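Putative NAD(P)H-dependent FMN-containing oxidoreductase YwqN (Bacillus subtilis, PDB 1RLI) is a putative FMN-containing oxidoreductase of the SsuE family that probably uses NADPH or NADH as its electron donor. Local coordinates at residues 18-22 with 159-165; 118-122 with 176-180; 38-42 with 54-58. All blocks are in the same frame, centred on the assembly; numbering follows the deposited sequence.

Contact 1. Residues 18-22 with 159-165; sequences NTDVL and NRPGDIL
The carboxamide of N18 reaches into the turn R160-D163 and to the backbone N-H of I164. Its CB packs against I164 CB at 3.7 Å, the two side chains running past each other in opposite senses. CG, set beside the backbone N and anti to the carbonyl carbon (chi1 -59°), carries the amide away from its own helix and over the loop. OD1 then accepts the N-H of I164 at 3.0 Å; the donor stands above the carbonyl plane, 51° out of it and not on a lone pair, and the N-H...O angle is 141°. ND2, the other branch of the amide, has weak bonds: to D163 OD1 at 2.9 Å, to the carbonyl O of R160 at 3.5 Å, and to a water that passes on to N159 O.

A type II beta turn from R160 to D163, with G162 at positive phi, forms this part of the loop. In the flavodoxin-like fold of this family, helix 18-27 follows the first strand, and 159-165 belongs to the loop between the last strand, 149-157, and helix 168-175, so the amide joins the helix after the first strand to the loop after the last. Beyond it the contact turns apolar. V21 CG1 lies 3.7 Å from both I164 CG2 and L165 CD2, while the side chains of L22 and I164 cross at about a right angle, L22 CG 3.7 Å from I164 CG1. L22 continues onto L171 and A174 of helix 168-175, and I164 rests on A170.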
loop_
_atom_site.group_PDB
_atom_site.type_symbol
_atom_site.label_atom_id
_atom_site.label_comp_id
_atom_site.label_asym_id
_atom_site.label_seq_id
_atom_site.Cartn_x
_atom_site.Cartn_y
_atom_site.Cartn_z
ATOM N N ASN D 18 7.930 -6.345 23.565
ATOM C CA ASN D 18 8.743 -6.317 22.358
ATOM C C ASN D 18 9.004 -4.917 21.852
ATOM O O ASN D 18 10.068 -4.633 21.302
ATOM C CB ASN D 18 8.080 -7.141 21.262
ATOM C CG ASN D 18 7.874 -8.574 21.674
ATOM O OD1 ASN D 18 8.802 -9.232 22.152
ATOM N ND2 ASN D 18 6.659 -9.073 21.499
ATOM N N THR D 19 8.022 -4.043 22.030
ATOM C CA THR D 19 8.139 -2.671 21.594
ATOM C C THR D 19 9.213 -1.943 22.395
ATOM O O THR D 19 10.037 -1.220 21.832
ATOM C CB THR D 19 6.780 -1.949 21.742
ATOM O OG1 THR D 19 5.860 -2.479 20.775
ATOM C CG2 THR D 19 6.938 -0.469 21.536
ATOM N N ASP D 20 9.193 -2.129 23.711
ATOM C CA ASP D 20 10.179 -1.492 24.582
ATOM C C ASP D 20 11.581 -1.962 24.236
ATOM O O ASP D 20 12.515 -1.164 24.118
ATOM C CB ASP D 20 9.912 -1.837 26.049
ATOM C CG ASP D 20 8.620 -1.250 26.564
ATOM O OD1 ASP D 20 8.619 -0.772 27.720
ATOM O OD2 ASP D 20 7.609 -1.275 25.829
ATOM N N VAL D 21 11.715 -3.271 24.089
ATOM C CA VAL D 21 12.991 -3.890 23.765
ATOM C C VAL D 21 13.580 -3.353 22.464
ATOM O O VAL D 21 14.735 -2.946 22.434
ATOM C CB VAL D 21 12.843 -5.431 23.670
ATOM C CG1 VAL D 21 14.131 -6.055 23.154
ATOM C CG2 VAL D 21 12.487 -6.005 25.044
ATOM N N LEU D 22 12.792 -3.351 21.383
ATOM C CA LEU D 22 13.302 -2.866 20.111
ATOM C C LEU D 22 13.675 -1.396 20.163
ATOM O O LEU D 22 14.654 -0.981 19.550
ATOM C CB LEU D 22 12.281 -3.075 18.986
ATOM C CG LEU D 22 12.270 -4.440 18.305
ATOM C CD1 LEU D 22 11.263 -4.452 17.151
ATOM C CD2 LEU D 22 13.671 -4.736 17.782
ATOM N N ASN D 159 4.787 -12.123 19.463
ATOM C CA ASN D 159 3.437 -12.292 19.996
ATOM C C ASN D 159 3.418 -12.113 21.507
ATOM O O ASN D 159 2.610 -11.359 22.048
ATOM C CB ASN D 159 2.901 -13.687 19.654
ATOM C CG ASN D 159 2.234 -13.741 18.297
ATOM O OD1 ASN D 159 1.237 -13.057 18.060
ATOM N ND2 ASN D 159 2.777 -14.557 17.396
ATOM N N ARG D 160 4.318 -12.821 22.180
ATOM C CA ARG D 160 4.411 -12.763 23.630
ATOM C C ARG D 160 5.685 -12.035 24.030
ATOM O O ARG D 160 6.669 -12.043 23.294
ATOM C CB ARG D 160 4.414 -14.180 24.210
ATOM C CG ARG D 160 3.327 -15.080 23.640
ATOM C CD ARG D 160 1.953 -14.456 23.806
ATOM N NE ARG D 160 0.917 -15.236 23.137
ATOM C CZ ARG D 160 -0.368 -14.897 23.102
ATOM N NH1 ARG D 160 -0.780 -13.785 23.700
ATOM N NH2 ARG D 160 -1.244 -15.669 22.469
ATOM N N PRO D 161 5.678 -11.397 25.209
ATOM C CA PRO D 161 6.826 -10.652 25.729
ATOM C C PRO D 161 8.165 -11.363 25.547
ATOM O O PRO D 161 8.273 -12.576 25.733
ATOM C CB PRO D 161 6.461 -10.458 27.196
ATOM C CG PRO D 161 4.980 -10.275 27.129
ATOM C CD PRO D 161 4.568 -11.383 26.181
ATOM N N GLY D 162 9.174 -10.597 25.151
ATOM C CA GLY D 162 10.500 -11.151 24.965
ATOM C C GLY D 162 10.754 -12.002 23.733
ATOM O O GLY D 162 11.900 -12.352 23.458
ATOM N N ASP D 163 9.722 -12.339 22.969
ATOM C CA ASP D 163 9.976 -13.173 21.809
ATOM C C ASP D 163 10.632 -12.408 20.663
ATOM O O ASP D 163 11.074 -13.017 19.690
ATOM C CB ASP D 163 8.689 -13.872 21.348
ATOM C CG ASP D 163 7.754 -12.953 20.607
ATOM O OD1 ASP D 163 7.645 -11.771 20.996
ATOM O OD2 ASP D 163 7.114 -13.424 19.641
ATOM N N ILE D 164 10.718 -11.083 20.777
ATOM C CA ILE D 164 11.359 -10.303 19.715
ATOM C C ILE D 164 12.856 -10.596 19.691
ATOM O O ILE D 164 13.507 -10.497 18.645
ATOM C CB ILE D 164 11.159 -8.773 19.886
ATOM C CG1 ILE D 164 11.666 -8.055 18.633
ATOM C CG2 ILE D 164 11.923 -8.252 21.103
ATOM C CD1 ILE D 164 10.858 -8.364 17.380
ATOM N N LEU D 165 13.394 -10.961 20.850
ATOM C CA LEU D 165 14.809 -11.287 20.976
ATOM C C LEU D 165 15.185 -12.451 20.054
ATOM O O LEU D 165 16.363 -12.727 19.836
ATOM C CB LEU D 165 15.130 -11.639 22.430
ATOM C CG LEU D 165 14.846 -10.514 23.430
ATOM C CD1 LEU D 165 14.992 -11.021 24.850
ATOM C CD2 LEU D 165 15.799 -9.355 23.171
HETATM O O HOH W 1 3.506 -8.334 21.785
#

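Contact 2. Residues 118-122 with 176-180; sequences AYVIA and RLLKR
Y119 turns one face of its ring to L178, whose CD1 methyl sits 3.7 Å from the ring centroid and 22° off the normal, a CH-pi contact shifted toward the rim. The ring belongs to strand 117-124 of the parallel core of a flavodoxin-like alpha/beta sandwich, and 176-180 is the irregular tail that follows helix 168-175 to the end of the modelled chain. L177 meets the ring elsewhere: its CG comes within 3.6 Å of Y119 CD1. With CG of L177 anti to the backbone N (chi1 -172°), its branch reaches in toward the strand, and CD2 touches I121 CG1 at 3.9 Å.

The same tail residues also lean on helix 18-27, where A26 receives both L177 and L178, while the tyrosine packs against I74 and I76 of the neighbouring strand 74-80. One hydrogen bond, made by the phenol, accompanies this apolar packing. An alanine in place of Y119 would remove the ring and its hydroxyl, which would probably leave L178 CD1 without the ring face, L177 CG without its neighbour, and the backbone N-H of K179 without its acceptor on the strand. In the structure that N-H donates to Y119 OH, with K179 N 3.2 Å from the oxygen and an N-H...O angle of 160°, close to straight.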
loop_
_atom_site.group_PDB
_atom_site.type_symbol
_atom_site.label_atom_id
_atom_site.label_comp_id
_atom_site.label_asym_id
_atom_site.label_seq_id
_atom_site.Cartn_x
_atom_site.Cartn_y
_atom_site.Cartn_z
ATOM N N ALA D 118 11.211 11.557 11.672
ATOM C CA ALA D 118 10.410 10.501 12.283
ATOM C C ALA D 118 10.851 9.103 11.884
ATOM O O ALA D 118 11.259 8.887 10.750
ATOM C CB ALA D 118 8.936 10.685 11.888
ATOM N N TYR D 119 10.729 8.171 12.832
ATOM C CA TYR D 119 11.056 6.755 12.634
ATOM C C TYR D 119 9.925 5.965 13.247
ATOM O O TYR D 119 9.239 6.456 14.153
ATOM C CB TYR D 119 12.327 6.349 13.374
ATOM C CG TYR D 119 13.579 6.967 12.810
ATOM C CD1 TYR D 119 14.389 6.260 11.912
ATOM C CD2 TYR D 119 13.963 8.258 13.185
ATOM C CE1 TYR D 119 15.566 6.831 11.406
ATOM C CE2 TYR D 119 15.138 8.835 12.684
ATOM C CZ TYR D 119 15.931 8.113 11.802
ATOM O OH TYR D 119 17.107 8.684 11.340
ATOM N N VAL D 120 9.743 4.731 12.780
ATOM C CA VAL D 120 8.687 3.870 13.310
ATOM C C VAL D 120 9.227 2.478 13.653
ATOM O O VAL D 120 10.005 1.910 12.894
ATOM C CB VAL D 120 7.537 3.679 12.274
ATOM C CG1 VAL D 120 6.541 2.623 12.776
ATOM C CG2 VAL D 120 6.806 5.026 12.026
ATOM N N ILE D 121 8.813 1.944 14.797
ATOM C CA ILE D 121 9.171 0.578 15.200
ATOM C C ILE D 121 7.809 -0.069 15.469
ATOM O O ILE D 121 7.059 0.416 16.318
ATOM C CB ILE D 121 10.001 0.538 16.508
ATOM C CG1 ILE D 121 11.370 1.185 16.271
ATOM C CG2 ILE D 121 10.161 -0.901 16.970
ATOM C CD1 ILE D 121 12.174 1.366 17.529
ATOM N N ALA D 122 7.480 -1.134 14.741
ATOM C CA ALA D 122 6.196 -1.810 14.911
ATOM C C ALA D 122 6.411 -3.314 14.997
ATOM O O ALA D 122 7.155 -3.903 14.203
ATOM C CB ALA D 122 5.253 -1.477 13.745
ATOM N N ARG D 176 20.480 -0.428 13.961
ATOM C CA ARG D 176 20.966 0.410 12.880
ATOM C C ARG D 176 19.899 1.367 12.389
ATOM O O ARG D 176 20.022 1.931 11.308
ATOM C CB ARG D 176 21.457 -0.483 11.734
ATOM C CG ARG D 176 22.551 -1.454 12.183
ATOM C CD ARG D 176 22.925 -2.441 11.092
ATOM N NE ARG D 176 24.123 -3.204 11.452
ATOM C CZ ARG D 176 24.190 -4.089 12.441
ATOM N NH1 ARG D 176 23.121 -4.350 13.189
ATOM N NH2 ARG D 176 25.338 -4.707 12.692
ATOM N N LEU D 177 18.858 1.567 13.190
ATOM C CA LEU D 177 17.753 2.427 12.775
ATOM C C LEU D 177 18.107 3.875 12.468
ATOM O O LEU D 177 17.773 4.388 11.405
ATOM C CB LEU D 177 16.654 2.424 13.832
ATOM C CG LEU D 177 15.367 3.134 13.396
ATOM C CD1 LEU D 177 14.786 2.472 12.135
ATOM C CD2 LEU D 177 14.373 3.077 14.538
ATOM N N LEU D 178 18.764 4.542 13.405
ATOM C CA LEU D 178 19.089 5.942 13.204
ATOM C C LEU D 178 20.116 6.161 12.105
ATOM O O LEU D 178 21.232 5.652 12.189
ATOM C CB LEU D 178 19.568 6.561 14.521
ATOM C CG LEU D 178 18.498 6.710 15.611
ATOM C CD1 LEU D 178 17.276 7.399 15.033
ATOM C CD2 LEU D 178 18.110 5.358 16.142
ATOM N N LYS D 179 19.724 6.911 11.073
ATOM C CA LYS D 179 20.618 7.207 9.955
ATOM C C LYS D 179 21.879 7.895 10.454
ATOM O O LYS D 179 21.871 8.540 11.503
ATOM C CB LYS D 179 19.932 8.105 8.912
ATOM C CG LYS D 179 18.911 7.388 8.034
ATOM C CD LYS D 179 18.556 8.217 6.804
ATOM C CE LYS D 179 17.552 7.491 5.915
ATOM N NZ LYS D 179 17.222 8.258 4.674
ATOM N N ARG D 180 22.960 7.758 9.695
ATOM C CA ARG D 180 24.231 8.357 10.069
ATOM C C ARG D 180 24.959 8.927 8.858
ATOM O O ARG D 180 25.569 10.012 8.996
ATOM C CB ARG D 180 25.105 7.314 10.767
ATOM C CG ARG D 180 25.408 6.094 9.923
ATOM C CD ARG D 180 25.996 4.973 10.766
ATOM N NE ARG D 180 27.208 5.380 11.475
ATOM C CZ ARG D 180 27.943 4.562 12.222
ATOM N NH1 ARG D 180 27.591 3.289 12.357
ATOM N NH2 ARG D 180 29.030 5.016 12.836
#

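Contact 3. Residues 38-42 with 54-58; sequences QKYPI and GFRPV
Strands 39-41 and 55-57 run antiparallel, their short axes 4.4 Å apart at closest and 150° between directions. Y40 and R56 form the hydrogen-bonded pair, each N-H reaching the other's carbonyl O at 2.9 Å, with K39-P57 and P41-F55 as non-hydrogen-bonded pairs around it. Two further backbone bonds extend the pairing, V58 N to Q38 O and I42 N to G54 O, and two waters lie between Q38 and V58 O and may link them.

K39 and P57 share one face of the sheet. K39 holds CG between its backbone N and carbonyl carbon (chi1 61°), then extends fully, a shape that lays its aliphatic chain over the ring of F55: CE stands 4.1 Å from the centroid, nearly on the normal, in a CH-pi contact, and NZ lies 4.9 Å away as a cation-pi partner. P41 CD approaches the same ring at F55 CD2. On the other face Y40 and R56 lie side by side, pointing the same way, with ring and guanidinium planes only 19° apart and R56 NH2 3.4 Å from Y40 CD2. I42 CG2 packs on R56 CB at 3.5 Å, and V58 CG2 on Y40 CB.

K39 and P57 touch T89 of helix 88-95, and L92 of a neighbouring subunit also touches P57. In the flavodoxin-like sheet, 55-57 adds a short antiparallel edge strand beside the end of 33-41.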
loop_
_atom_site.group_PDB
_atom_site.type_symbol
_atom_site.label_atom_id
_atom_site.label_comp_id
_atom_site.label_asym_id
_atom_site.label_seq_id
_atom_site.Cartn_x
_atom_site.Cartn_y
_atom_site.Cartn_z
ATOM N N GLN D 38 -0.161 6.326 28.418
ATOM C CA GLN D 38 -0.901 5.677 29.490
ATOM C C GLN D 38 -2.196 5.003 29.051
ATOM O O GLN D 38 -2.852 5.446 28.110
ATOM C CB GLN D 38 -1.210 6.728 30.563
ATOM C CG GLN D 38 -1.012 6.280 32.003
ATOM C CD GLN D 38 -1.190 7.430 32.992
ATOM O OE1 GLN D 38 -1.014 7.262 34.202
ATOM N NE2 GLN D 38 -1.540 8.605 32.478
ATOM N N LYS D 39 -2.538 3.901 29.719
ATOM C CA LYS D 39 -3.793 3.203 29.457
ATOM C C LYS D 39 -4.252 2.586 30.767
ATOM O O LYS D 39 -3.438 2.164 31.596
ATOM C CB LYS D 39 -3.664 2.148 28.348
ATOM C CG LYS D 39 -2.699 1.017 28.572
ATOM C CD LYS D 39 -2.538 0.235 27.268
ATOM C CE LYS D 39 -1.641 -0.976 27.432
ATOM N NZ LYS D 39 -1.374 -1.638 26.128
ATOM N N TYR D 40 -5.566 2.565 30.950
ATOM C CA TYR D 40 -6.177 2.083 32.176
ATOM C C TYR D 40 -7.112 0.913 31.857
ATOM O O TYR D 40 -7.850 0.951 30.870
ATOM C CB TYR D 40 -6.960 3.248 32.793
ATOM C CG TYR D 40 -7.330 3.101 34.245
ATOM C CD1 TYR D 40 -6.372 3.243 35.248
ATOM C CD2 TYR D 40 -8.643 2.822 34.621
ATOM C CE1 TYR D 40 -6.715 3.107 36.597
ATOM C CE2 TYR D 40 -8.996 2.683 35.961
ATOM C CZ TYR D 40 -8.026 2.824 36.941
ATOM O OH TYR D 40 -8.370 2.649 38.265
ATOM N N PRO D 41 -7.087 -0.142 32.682
ATOM C CA PRO D 41 -7.954 -1.304 32.448
ATOM C C PRO D 41 -9.443 -0.946 32.533
ATOM O O PRO D 41 -9.828 -0.048 33.282
ATOM C CB PRO D 41 -7.520 -2.288 33.536
ATOM C CG PRO D 41 -7.045 -1.382 34.655
ATOM C CD PRO D 41 -6.281 -0.308 33.907
ATOM N N ILE D 42 -10.273 -1.625 31.746
ATOM C CA ILE D 42 -11.713 -1.362 31.772
ATOM C C ILE D 42 -12.490 -2.585 32.241
ATOM O O ILE D 42 -11.899 -3.601 32.604
ATOM C CB ILE D 42 -12.256 -0.937 30.381
ATOM C CG1 ILE D 42 -11.882 -1.974 29.325
ATOM C CG2 ILE D 42 -11.722 0.434 30.004
ATOM C CD1 ILE D 42 -12.336 -1.603 27.926
ATOM N N GLY D 54 -8.149 -4.619 26.380
ATOM C CA GLY D 54 -8.775 -4.579 27.692
ATOM C C GLY D 54 -8.588 -3.241 28.388
ATOM O O GLY D 54 -9.007 -3.052 29.537
ATOM N N PHE D 55 -7.963 -2.302 27.687
ATOM C CA PHE D 55 -7.715 -0.985 28.245
ATOM C C PHE D 55 -8.407 0.128 27.485
ATOM O O PHE D 55 -9.017 -0.078 26.425
ATOM C CB PHE D 55 -6.213 -0.666 28.253
ATOM C CG PHE D 55 -5.375 -1.662 29.000
ATOM C CD1 PHE D 55 -5.046 -2.886 28.429
ATOM C CD2 PHE D 55 -4.910 -1.371 30.281
ATOM C CE1 PHE D 55 -4.263 -3.811 29.127
ATOM C CE2 PHE D 55 -4.130 -2.288 30.981
ATOM C CZ PHE D 55 -3.807 -3.511 30.401
ATOM N N ARG D 56 -8.293 1.314 28.062
ATOM C CA ARG D 56 -8.822 2.544 27.506
ATOM C C ARG D 56 -7.666 3.529 27.657
ATOM O O ARG D 56 -7.070 3.627 28.727
ATOM C CB ARG D 56 -10.017 3.025 28.331
ATOM C CG ARG D 56 -10.411 4.480 28.097
ATOM C CD ARG D 56 -11.219 5.013 29.277
ATOM N NE ARG D 56 -10.422 5.045 30.503
ATOM C CZ ARG D 56 -10.924 5.204 31.724
ATOM N NH1 ARG D 56 -12.232 5.346 31.894
ATOM N NH2 ARG D 56 -10.119 5.217 32.779
ATOM N N PRO D 57 -7.304 4.242 26.580
ATOM C CA PRO D 57 -6.201 5.198 26.709
ATOM C C PRO D 57 -6.536 6.321 27.691
ATOM O O PRO D 57 -7.696 6.747 27.806
ATOM C CB PRO D 57 -6.032 5.739 25.289
ATOM C CG PRO D 57 -6.490 4.570 24.425
ATOM C CD PRO D 57 -7.714 4.089 25.171
ATOM N N VAL D 58 -5.505 6.794 28.381
ATOM C CA VAL D 58 -5.626 7.886 29.339
ATOM C C VAL D 58 -4.773 9.014 28.785
ATOM O O VAL D 58 -3.579 8.825 28.555
ATOM C CB VAL D 58 -5.072 7.482 30.726
ATOM C CG1 VAL D 58 -5.147 8.676 31.689
ATOM C CG2 VAL D 58 -5.850 6.289 31.263
HETATM O O HOH W 2 -2.652 7.362 26.212
HETATM O O HOH W 3 -0.731 9.316 28.059
#

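How the contacts relate
The three contacts illustrate how chemistry can vary with place in an alpha/beta fold. Contact 2 is the buried one, where an interior strand of the sheet meets the C-terminal tail by apolar packing and one phenol-backbone hydrogen bond; contact 1 is partly buried, a buried amide beside apolar packing that runs out to exposed L165; contact 3 lies on the surface and relies on backbone bonds and a lysine over a ring. Contacts 1 and 2 touch through L22 CB and I121 CG2, 3.6 Å apart: contact 1 lies on helix 18-27, and contact 2 packs on it through I121, L177 and L178. Contact 3 stands apart, its centre about 27 Å from that of contact 2, yet both reach the same sheet.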